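Side-chain contacts in Alr1585 protein (Nostoc sp., PDB 5C2I), which probably uses a bound haem to oxidise dyes and other substrates with hydrogen peroxide, as a dye-decolorizing (DyP-type) peroxidase: residues E281-A284 with G285-V289; A232-D235 with S236-E240; Q171-R174 with Q175-E178. The protein carries 1 engineered substitution. All coordinates share one frame; numbering follows the deposited sequence.

Contact 1. Residues E281-A284 with G285-V289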
ATOM      1  N   GLU A 281     -15.395  21.702 -15.199  1.00 25.28           N
ATOM      2  CA  GLU A 281     -14.263  21.139 -15.908  1.00 27.07           C
ATOM      3  C   GLU A 281     -14.470  19.664 -16.268  1.00 24.87           C
ATOM      4  O   GLU A 281     -14.130  19.217 -17.359  1.00 23.78           O
ATOM      5  CB  GLU A 281     -13.059  21.344 -15.032  1.00 30.63           C
ATOM      6  CG  GLU A 281     -11.761  20.760 -15.523  1.00 34.88           C
ATOM      7  CD  GLU A 281     -10.574  21.181 -14.639  1.00 38.66           C
ATOM      8  OE1 GLU A 281     -10.738  21.989 -13.693  1.00 39.30           O
ATOM      9  OE2 GLU A 281      -9.445  20.739 -14.954  1.00 43.51           O
ATOM     10  N   ASN A 282     -15.059  18.905 -15.351  1.00 24.48           N
ATOM     11  CA  ASN A 282     -15.322  17.497 -15.653  1.00 24.11           C
ATOM     12  C   ASN A 282     -16.293  17.282 -16.843  1.00 21.99           C
ATOM     13  O   ASN A 282     -16.061  16.403 -17.687  1.00 20.46           O
ATOM     14  CB  ASN A 282     -15.671  16.704 -14.389  1.00 26.36           C
ATOM     15  CG  ASN A 282     -16.961  17.126 -13.743  1.00 29.91           C
ATOM     16  OD1 ASN A 282     -17.788  17.834 -14.296  1.00 32.21           O
ATOM     17  ND2 ASN A 282     -17.136  16.671 -12.523  1.00 34.52           N
ATOM     18  N   LEU A 283     -17.304  18.150 -16.972  1.00 20.61           N
ATOM     19  CA  LEU A 283     -18.218  18.077 -18.115  1.00 20.23           C
ATOM     20  C   LEU A 283     -17.521  18.497 -19.414  1.00 19.38           C
ATOM     21  O   LEU A 283     -17.713  17.863 -20.468  1.00 18.80           O
ATOM     22  CB  LEU A 283     -19.490  18.914 -17.864  1.00 21.44           C
ATOM     23  CG  LEU A 283     -20.506  18.966 -18.993  1.00 21.43           C
ATOM     24  CD1 LEU A 283     -21.035  17.581 -19.366  1.00 21.35           C
ATOM     25  CD2 LEU A 283     -21.640  19.901 -18.606  1.00 22.99           C
ATOM     26  N   ALA A 284     -16.665  19.519 -19.360  1.00 19.31           N
ATOM     27  CA  ALA A 284     -15.862  19.875 -20.552  1.00 18.60           C
ATOM     28  C   ALA A 284     -15.067  18.656 -21.067  1.00 18.04           C
ATOM     29  O   ALA A 284     -15.017  18.385 -22.269  1.00 17.69           O
ATOM     30  CB  ALA A 284     -14.937  21.044 -20.247  1.00 18.92           C
ATOM     31  N   GLY A 285     -14.389  17.963 -20.156  1.00 18.04           N
ATOM     32  CA  GLY A 285     -13.708  16.709 -20.487  1.00 17.29           C
ATOM     33  C   GLY A 285     -14.615  15.688 -21.157  1.00 16.63           C
ATOM     34  O   GLY A 285     -14.252  15.121 -22.192  1.00 16.51           O
ATOM     35  N   ALA A 286     -15.819  15.497 -20.601  1.00 17.57           N
ATOM     36  CA  ALA A 286     -16.770  14.575 -21.154  1.00 16.93           C
ATOM     37  C   ALA A 286     -17.273  14.978 -22.549  1.00 17.13           C
ATOM     38  O   ALA A 286     -17.552  14.108 -23.390  1.00 17.17           O
ATOM     39  CB  ALA A 286     -17.947  14.407 -20.217  1.00 17.86           C
ATOM     40  N   LEU A 287     -17.337  16.263 -22.820  1.00 17.14           N
ATOM     41  CA  LEU A 287     -17.704  16.732 -24.164  1.00 17.80           C
ATOM     42  C   LEU A 287     -16.609  16.499 -25.208  1.00 17.28           C
ATOM     43  O   LEU A 287     -16.876  16.367 -26.411  1.00 17.78           O
ATOM     44  CB  LEU A 287     -18.063  18.229 -24.124  1.00 18.12           C
ATOM     45  CG  LEU A 287     -19.261  18.608 -23.267  1.00 18.98           C
ATOM     46  CD1 LEU A 287     -19.494  20.107 -23.236  1.00 19.79           C
ATOM     47  CD2 LEU A 287     -20.535  17.892 -23.726  1.00 18.87           C
ATOM     48  N   ILE A 288     -15.369  16.494 -24.770  1.00 17.25           N
ATOM     49  CA  ILE A 288     -14.240  16.248 -25.665  1.00 16.63           C
ATOM     50  C   ILE A 288     -14.236  14.740 -26.007  1.00 16.46           C
ATOM     51  O   ILE A 288     -14.119  14.352 -27.164  1.00 15.94           O
ATOM     52  CB  ILE A 288     -12.899  16.620 -24.981  1.00 17.24           C
ATOM     53  CG1 ILE A 288     -12.767  18.129 -24.744  1.00 18.18           C
ATOM     54  CG2 ILE A 288     -11.694  16.139 -25.812  1.00 17.33           C
ATOM     55  CD1 ILE A 288     -11.812  18.491 -23.628  1.00 18.76           C
ATOM     56  N   VAL A 289     -14.318  13.902 -24.971  1.00 15.63           N
ATOM     57  CA  VAL A 289     -14.099  12.475 -25.113  1.00 15.76           C
ATOM     58  C   VAL A 289     -15.362  11.699 -25.453  1.00 15.68           C
ATOM     59  O   VAL A 289     -15.286  10.732 -26.225  1.00 16.06           O
ATOM     60  CB  VAL A 289     -13.470  11.907 -23.836  1.00 15.47           C
ATOM     61  CG1 VAL A 289     -13.429  10.394 -23.858  1.00 15.77           C
ATOM     62  CG2 VAL A 289     -12.060  12.478 -23.658  1.00 15.58           C
TER

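Contact 2. Residues A232-D235 with S236-E240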
ATOM      1  N   ALA A 232     -18.943  -9.117 -32.345  1.00 17.77           N
ATOM      2  CA  ALA A 232     -18.528  -8.917 -33.739  1.00 17.67           C
ATOM      3  C   ALA A 232     -18.200 -10.266 -34.375  1.00 18.55           C
ATOM      4  O   ALA A 232     -17.799 -11.206 -33.669  1.00 18.11           O
ATOM      5  CB  ALA A 232     -17.318  -8.014 -33.808  1.00 17.22           C
ATOM      6  N   PRO A 233     -18.392 -10.383 -35.709  1.00 19.10           N
ATOM      7  CA  PRO A 233     -18.078 -11.649 -36.375  1.00 19.96           C
ATOM      8  C   PRO A 233     -16.582 -11.816 -36.476  1.00 19.61           C
ATOM      9  O   PRO A 233     -15.842 -10.826 -36.538  1.00 19.20           O
ATOM     10  CB  PRO A 233     -18.710 -11.482 -37.751  1.00 21.06           C
ATOM     11  CG  PRO A 233     -18.716 -10.026 -37.992  1.00 20.92           C
ATOM     12  CD  PRO A 233     -18.877  -9.369 -36.642  1.00 20.21           C
ATOM     13  N   LEU A 234     -16.131 -13.051 -36.562  1.00 19.86           N
ATOM     14  CA  LEU A 234     -14.716 -13.326 -36.702  1.00 20.69           C
ATOM     15  C   LEU A 234     -14.078 -12.679 -37.922  1.00 21.04           C
ATOM     16  O   LEU A 234     -12.931 -12.300 -37.848  1.00 19.22           O
ATOM     17  CB  LEU A 234     -14.411 -14.828 -36.675  1.00 22.35           C
ATOM     18  CG  LEU A 234     -14.581 -15.517 -35.311  1.00 23.36           C
ATOM     19  CD1 LEU A 234     -14.346 -17.010 -35.518  1.00 26.00           C
ATOM     20  CD2 LEU A 234     -13.625 -14.978 -34.286  1.00 22.86           C
ATOM     21  N   ASP A 235     -14.829 -12.529 -39.000  1.00 21.40           N
ATOM     22  CA  ASP A 235     -14.272 -11.905 -40.205  1.00 22.31           C
ATOM     23  C   ASP A 235     -14.047 -10.398 -40.109  1.00 20.40           C
ATOM     24  O   ASP A 235     -13.488  -9.806 -41.037  1.00 20.05           O
ATOM     25  CB  ASP A 235     -15.050 -12.296 -41.467  1.00 24.82           C
ATOM     26  CG  ASP A 235     -16.396 -11.672 -41.569  1.00 27.64           C
ATOM     27  OD1 ASP A 235     -16.838 -10.910 -40.712  1.00 29.24           O
ATOM     28  OD2 ASP A 235     -17.033 -11.926 -42.581  1.00 33.44           O
ATOM     29  N   SER A 236     -14.408  -9.795 -38.972  1.00 18.95           N
ATOM     30  CA  SER A 236     -14.068  -8.417 -38.708  1.00 18.44           C
ATOM     31  C   SER A 236     -12.679  -8.273 -38.060  1.00 17.23           C
ATOM     32  O   SER A 236     -12.179  -7.158 -37.894  1.00 16.16           O
ATOM     33  CB  SER A 236     -15.117  -7.716 -37.849  1.00 19.22           C
ATOM     34  OG  SER A 236     -14.983  -8.221 -36.526  1.00 20.80           O
ATOM     35  N   ILE A 237     -12.037  -9.393 -37.752  1.00 16.89           N
ATOM     36  CA  ILE A 237     -10.713  -9.341 -37.161  1.00 16.95           C
ATOM     37  C   ILE A 237      -9.722 -10.380 -37.745  1.00 17.79           C
ATOM     38  O   ILE A 237      -8.519 -10.098 -37.801  1.00 17.71           O
ATOM     39  CB  ILE A 237     -10.812  -9.458 -35.610  1.00 16.63           C
ATOM     40  CG1 ILE A 237      -9.522  -9.090 -34.916  1.00 15.93           C
ATOM     41  CG2 ILE A 237     -11.273 -10.856 -35.156  1.00 16.47           C
ATOM     42  CD1 ILE A 237      -9.637  -8.951 -33.405  1.00 16.03           C
ATOM     43  N   LEU A 238     -10.211 -11.560 -38.135  1.00 18.18           N
ATOM     44  CA  LEU A 238      -9.343 -12.599 -38.685  1.00 18.40           C
ATOM     45  C   LEU A 238      -9.314 -12.636 -40.199  1.00 18.83           C
ATOM     46  O   LEU A 238     -10.302 -12.373 -40.828  1.00 18.17           O
ATOM     47  CB  LEU A 238      -9.772 -13.976 -38.155  1.00 18.95           C
ATOM     48  CG  LEU A 238      -9.810 -14.117 -36.635  1.00 18.42           C
ATOM     49  CD1 LEU A 238     -10.047 -15.553 -36.246  1.00 19.44           C
ATOM     50  CD2 LEU A 238      -8.540 -13.599 -35.980  1.00 18.14           C
ATOM     51  N   VAL A 239      -8.176 -13.040 -40.756  1.00 20.22           N
ATOM     52  CA  VAL A 239      -8.083 -13.425 -42.156  1.00 22.57           C
ATOM     53  C   VAL A 239      -7.279 -14.711 -42.241  1.00 21.81           C
ATOM     54  O   VAL A 239      -6.361 -14.979 -41.427  1.00 20.45           O
ATOM     55  CB  VAL A 239      -7.418 -12.437 -43.130  1.00 25.15           C
ATOM     56  CG1 VAL A 239      -8.335 -11.249 -43.431  1.00 26.21           C
ATOM     57  CG2 VAL A 239      -6.089 -12.029 -42.576  1.00 25.31           C
ATOM     58  N   GLU A 240      -7.585 -15.467 -43.258  1.00 22.96           N
ATOM     59  CA  GLU A 240      -6.808 -16.671 -43.539  1.00 25.00           C
ATOM     60  C   GLU A 240      -5.351 -16.295 -43.735  1.00 23.01           C
ATOM     61  O   GLU A 240      -5.033 -15.371 -44.478  1.00 22.67           O
ATOM     62  CB  GLU A 240      -7.286 -17.353 -44.805  1.00 29.79           C
ATOM     63  CG  GLU A 240      -8.447 -18.261 -44.602  1.00 35.37           C
ATOM     64  CD  GLU A 240      -8.840 -18.980 -45.887  1.00 40.15           C
ATOM     65  OE1 GLU A 240      -8.007 -19.149 -46.799  1.00 44.48           O
ATOM     66  OE2 GLU A 240     -10.015 -19.340 -45.978  1.00 45.20           O
TER

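Contact 3. Residues Q171-R174 with Q175-E178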
ATOM      1  N   GLN A 171      19.657 -12.463 -26.716  1.00 25.17           N
ATOM      2  CA  GLN A 171      21.016 -12.885 -26.988  1.00 28.07           C
ATOM      3  C   GLN A 171      21.149 -13.516 -28.350  1.00 28.64           C
ATOM      4  O   GLN A 171      22.032 -13.111 -29.109  1.00 28.62           O
ATOM      5  CB  GLN A 171      21.549 -13.842 -25.929  1.00 30.33           C
ATOM      6  CG  GLN A 171      21.752 -13.138 -24.598  1.00 31.78           C
ATOM      7  CD  GLN A 171      22.967 -13.634 -23.866  1.00 34.42           C
ATOM      8  OE1 GLN A 171      24.070 -13.680 -24.429  1.00 37.02           O
ATOM      9  NE2 GLN A 171      22.797 -13.947 -22.614  1.00 35.35           N
ATOM     10  N   LYS A 172      20.292 -14.491 -28.659  1.00 28.16           N
ATOM     11  CA  LYS A 172      20.376 -15.130 -29.972  1.00 30.89           C
ATOM     12  C   LYS A 172      19.777 -14.216 -31.018  1.00 29.69           C
ATOM     13  O   LYS A 172      20.215 -14.207 -32.154  1.00 28.62           O
ATOM     14  CB  LYS A 172      19.699 -16.494 -29.973  1.00 33.23           C
ATOM     15  CG  LYS A 172      20.572 -17.545 -29.297  1.00 37.16           C
ATOM     16  CD  LYS A 172      20.175 -18.971 -29.638  1.00 40.47           C
ATOM     17  CE  LYS A 172      21.235 -19.925 -29.109  1.00 43.73           C
ATOM     18  NZ  LYS A 172      20.815 -21.357 -29.168  1.00 46.77           N
ATOM     19  N   LEU A 173      18.782 -13.435 -30.621  1.00 27.87           N
ATOM     20  CA  LEU A 173      18.135 -12.538 -31.568  1.00 27.62           C
ATOM     21  C   LEU A 173      19.118 -11.529 -32.173  1.00 27.08           C
ATOM     22  O   LEU A 173      19.072 -11.238 -33.367  1.00 26.06           O
ATOM     23  CB  LEU A 173      16.958 -11.827 -30.908  1.00 26.71           C
ATOM     24  CG  LEU A 173      16.156 -10.802 -31.694  1.00 27.64           C
ATOM     25  CD1 LEU A 173      15.644 -11.363 -33.009  1.00 28.76           C
ATOM     26  CD2 LEU A 173      14.980 -10.309 -30.886  1.00 27.42           C
ATOM     27  N   ARG A 174      19.981 -10.964 -31.332  1.00 27.59           N
ATOM     28  CA  ARG A 174      20.910  -9.936 -31.772  1.00 28.93           C
ATOM     29  C   ARG A 174      21.893 -10.449 -32.798  1.00 30.92           C
ATOM     30  O   ARG A 174      22.477  -9.652 -33.529  1.00 32.36           O
ATOM     31  CB  ARG A 174      21.706  -9.370 -30.602  1.00 30.62           C
ATOM     32  CG  ARG A 174      20.941  -8.372 -29.772  1.00 29.38           C
ATOM     33  CD  ARG A 174      21.790  -7.824 -28.616  1.00 30.13           C
ATOM     34  NE  ARG A 174      20.943  -6.943 -27.818  1.00 30.00           N
ATOM     35  CZ  ARG A 174      20.526  -7.159 -26.575  1.00 31.05           C
ATOM     36  NH1 ARG A 174      20.916  -8.257 -25.864  1.00 31.16           N
ATOM     37  NH2 ARG A 174      19.702  -6.243 -26.035  1.00 30.88           N
ATOM     38  N   GLN A 175      22.110 -11.761 -32.837  1.00 31.67           N
ATOM     39  CA  GLN A 175      23.024 -12.332 -33.828  1.00 33.46           C
ATOM     40  C   GLN A 175      22.492 -12.129 -35.236  1.00 31.74           C
ATOM     41  O   GLN A 175      23.263 -11.979 -36.177  1.00 31.27           O
ATOM     42  CB  GLN A 175      23.216 -13.835 -33.575  1.00 36.33           C
ATOM     43  CG  GLN A 175      23.862 -14.158 -32.235  1.00 39.93           C
ATOM     44  CD  GLN A 175      25.329 -13.734 -32.194  1.00 43.68           C
ATOM     45  OE1 GLN A 175      25.711 -12.847 -31.432  1.00 47.11           O
ATOM     46  NE2 GLN A 175      26.144 -14.351 -33.036  1.00 44.57           N
ATOM     47  N   ILE A 176      21.164 -12.120 -35.359  1.00 30.08           N
ATOM     48  CA  ILE A 176      20.520 -12.117 -36.678  1.00 31.06           C
ATOM     49  C   ILE A 176      19.668 -10.877 -36.991  1.00 29.04           C
ATOM     50  O   ILE A 176      19.117 -10.765 -38.084  1.00 28.46           O
ATOM     51  CB  ILE A 176      19.719 -13.435 -36.899  1.00 31.75           C
ATOM     52  CG1 ILE A 176      18.697 -13.730 -35.789  1.00 31.40           C
ATOM     53  CG2 ILE A 176      20.686 -14.606 -36.931  1.00 33.82           C
ATOM     54  CD1 ILE A 176      17.349 -13.061 -36.000  1.00 31.37           C
ATOM     55  N   ALA A 177      19.534  -9.961 -36.025  1.00 28.06           N
ATOM     56  CA  ALA A 177      18.664  -8.793 -36.196  1.00 27.05           C
ATOM     57  C   ALA A 177      19.205  -7.601 -35.435  1.00 27.99           C
ATOM     58  O   ALA A 177      19.787  -7.770 -34.363  1.00 28.61           O
ATOM     59  CB  ALA A 177      17.261  -9.098 -35.700  1.00 26.40           C
ATOM     60  N   GLU A 178      18.977  -6.417 -35.977  1.00 27.52           N
ATOM     61  CA  GLU A 178      19.144  -5.177 -35.248  1.00 27.79           C
ATOM     62  C   GLU A 178      17.847  -4.901 -34.520  1.00 25.86           C
ATOM     63  O   GLU A 178      16.768  -5.000 -35.112  1.00 23.53           O
ATOM     64  CB  GLU A 178      19.402  -4.011 -36.208  1.00 30.14           C
ATOM     65  CG  GLU A 178      20.670  -4.150 -37.037  1.00 35.00           C
ATOM     66  CD  GLU A 178      21.926  -4.132 -36.190  1.00 38.22           C
ATOM     67  OE1 GLU A 178      21.888  -3.531 -35.103  1.00 40.96           O
ATOM     68  OE2 GLU A 178      22.935  -4.751 -36.587  1.00 44.51           O
TER
HETATM   69  O   HOH W   1      24.148 -11.693 -28.689  1.00 44.41           O

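Contact 1. Residues E281-A284 with G285-V289
Helix 281-289 joins its two halves by the i to i+4 bonding of a regular alpha helix, beginning with Gly285 N to Glu281 O at 3.1 Å. Four successive carbonyls serve as acceptors. Ala286 N meets Asn282 O at 3.1 Å and Leu287 N reaches Leu283 O at 2.9 Å, whereas the last of the four, Ile288 N to Ala284 O, is longer at 3.2 Å and bent to 141° at the hydrogen. Apolar side chains pack against the same carbonyl oxygens: CG of Leu287, turned beside its own backbone N (chi1 -62°), rests 3.3 Å from Leu283 O. The methyl of Ala284 packs on Ala274 of helix 263-277. Ile288 is wedged among Phe266, Gln270 and Leu273 of that same helix, with Trp430 beside it, while Gln270 NE2 also bonds Glu281 O, giving that carbonyl a second donor. The helix ends at Val289, which lines the haem pocket of this DyP-type peroxidase and touches the haem. One turn apart, the leucines touch lightly, CD1 of Leu283 being 4.4 Å from CD2 of Leu287. Ile288 lays CG1 3.4 Å and CD1 3.5 Å from Ala284 O.

Contact 2. Residues A232-D235 with S236-E240
Pro233 O is gripped twice by Ser236, through OG at 2.7 Å and through N at 3.0 Å, so that a 3-10 turn in the loop leading to strand 239-240 is closed by both the backbone N and the side chain of Ser236. The two donors use the carbonyl differently: the hydroxyl comes nearly along the C=O axis, while the amide hydrogen bonds from well above the carbonyl plane, 50° out of it. Ser236 can do both because OG stands between its backbone N and carbonyl carbon (chi1 73°), folded back over the turn. There OG also lies 3.6 Å from CB of Ala232. Leu234 O repeats the pattern with backbone donors alone, taking Ile237 N from above its plane at 3.0 Å and Leu238 N almost head-on at 2.8 Å (172° at the hydrogen). This second pair carries the chain out of the turn toward the strand, where Val239 pairs with Gly251 of strand 250-261. Outside the turn, Ser391 OG bonds Asp235 O and Gln396 NE2 bonds Ser236 O. Leu234 and Leu238, both buried, run side by side in the same direction, Leu234 also meeting Tyr23 and Leu238 Tyr250. The methyls CD2 of Leu234 and CD1 of Leu238 meet at 4.1 Å.

Contact 3. Residues Q171-R174 with Q175-E178
Leu173 O takes two donors, Ile176 N at 3.0 Å from above the carbonyl plane and, in a weak bond bent to 120° at the hydrogen, Ala177 N. One residue earlier Lys172 O takes Gln175 N at 3.2 Å. A water supplies Gln171 O at 2.6 Å and bonds only weakly to Gln175 OE1, whose chain is bent at chi2 (-69°). The amide end of Gln171 is satisfied across the subunit interface by Glu141 and Gly143 of the second subunit, and Lys51 NZ bonds Arg174 O. The bonds from Gln175 N and Ile176 N span three residues, and the weak one from Ala177 N four, where helix 159-176 runs out into strand 177-189 of the ferredoxin-like DyP domain. Arg174 CA makes a CH...O contact with Ala177 O (3.6 Å). On the inner face Leu173 and Ile176 cross at about a right angle, against Trp61 of helix 55-68. Ile176 CG1 sits between its own backbone N and carbonyl carbon (chi1 54°), bringing CD1 to 3.8 Å from CD1 of Leu173. With an alanine in place of Ile176, the branches beyond CB are gone, which is likely to leave Leu173 CD1 without this neighbour and a gap facing Val57, Val58 and Trp61. Leu173 CD1 also lies 3.9 Å from Ala177 CB.

All three contacts are local, but they close different elements. Contact 1 is a buried helical segment near the haem whose bonds between the halves span four residues. Contact 2 is partly buried in a loop, where a serine hydroxyl joins the backbone donors and carbonyls are shared. Contact 3 ends a helix at the subunit interface, with weaker bonding, a water and partners on another chain. Contacts 1 and 2 both belong to the C-terminal DyP-type peroxidase region, yet on opposite sides of the chain's centre, with centres 34 Å apart; contact 3 belongs to the N-terminal DyP domain. Each also pairs apolar side chains across its turn, most closely in contact 3.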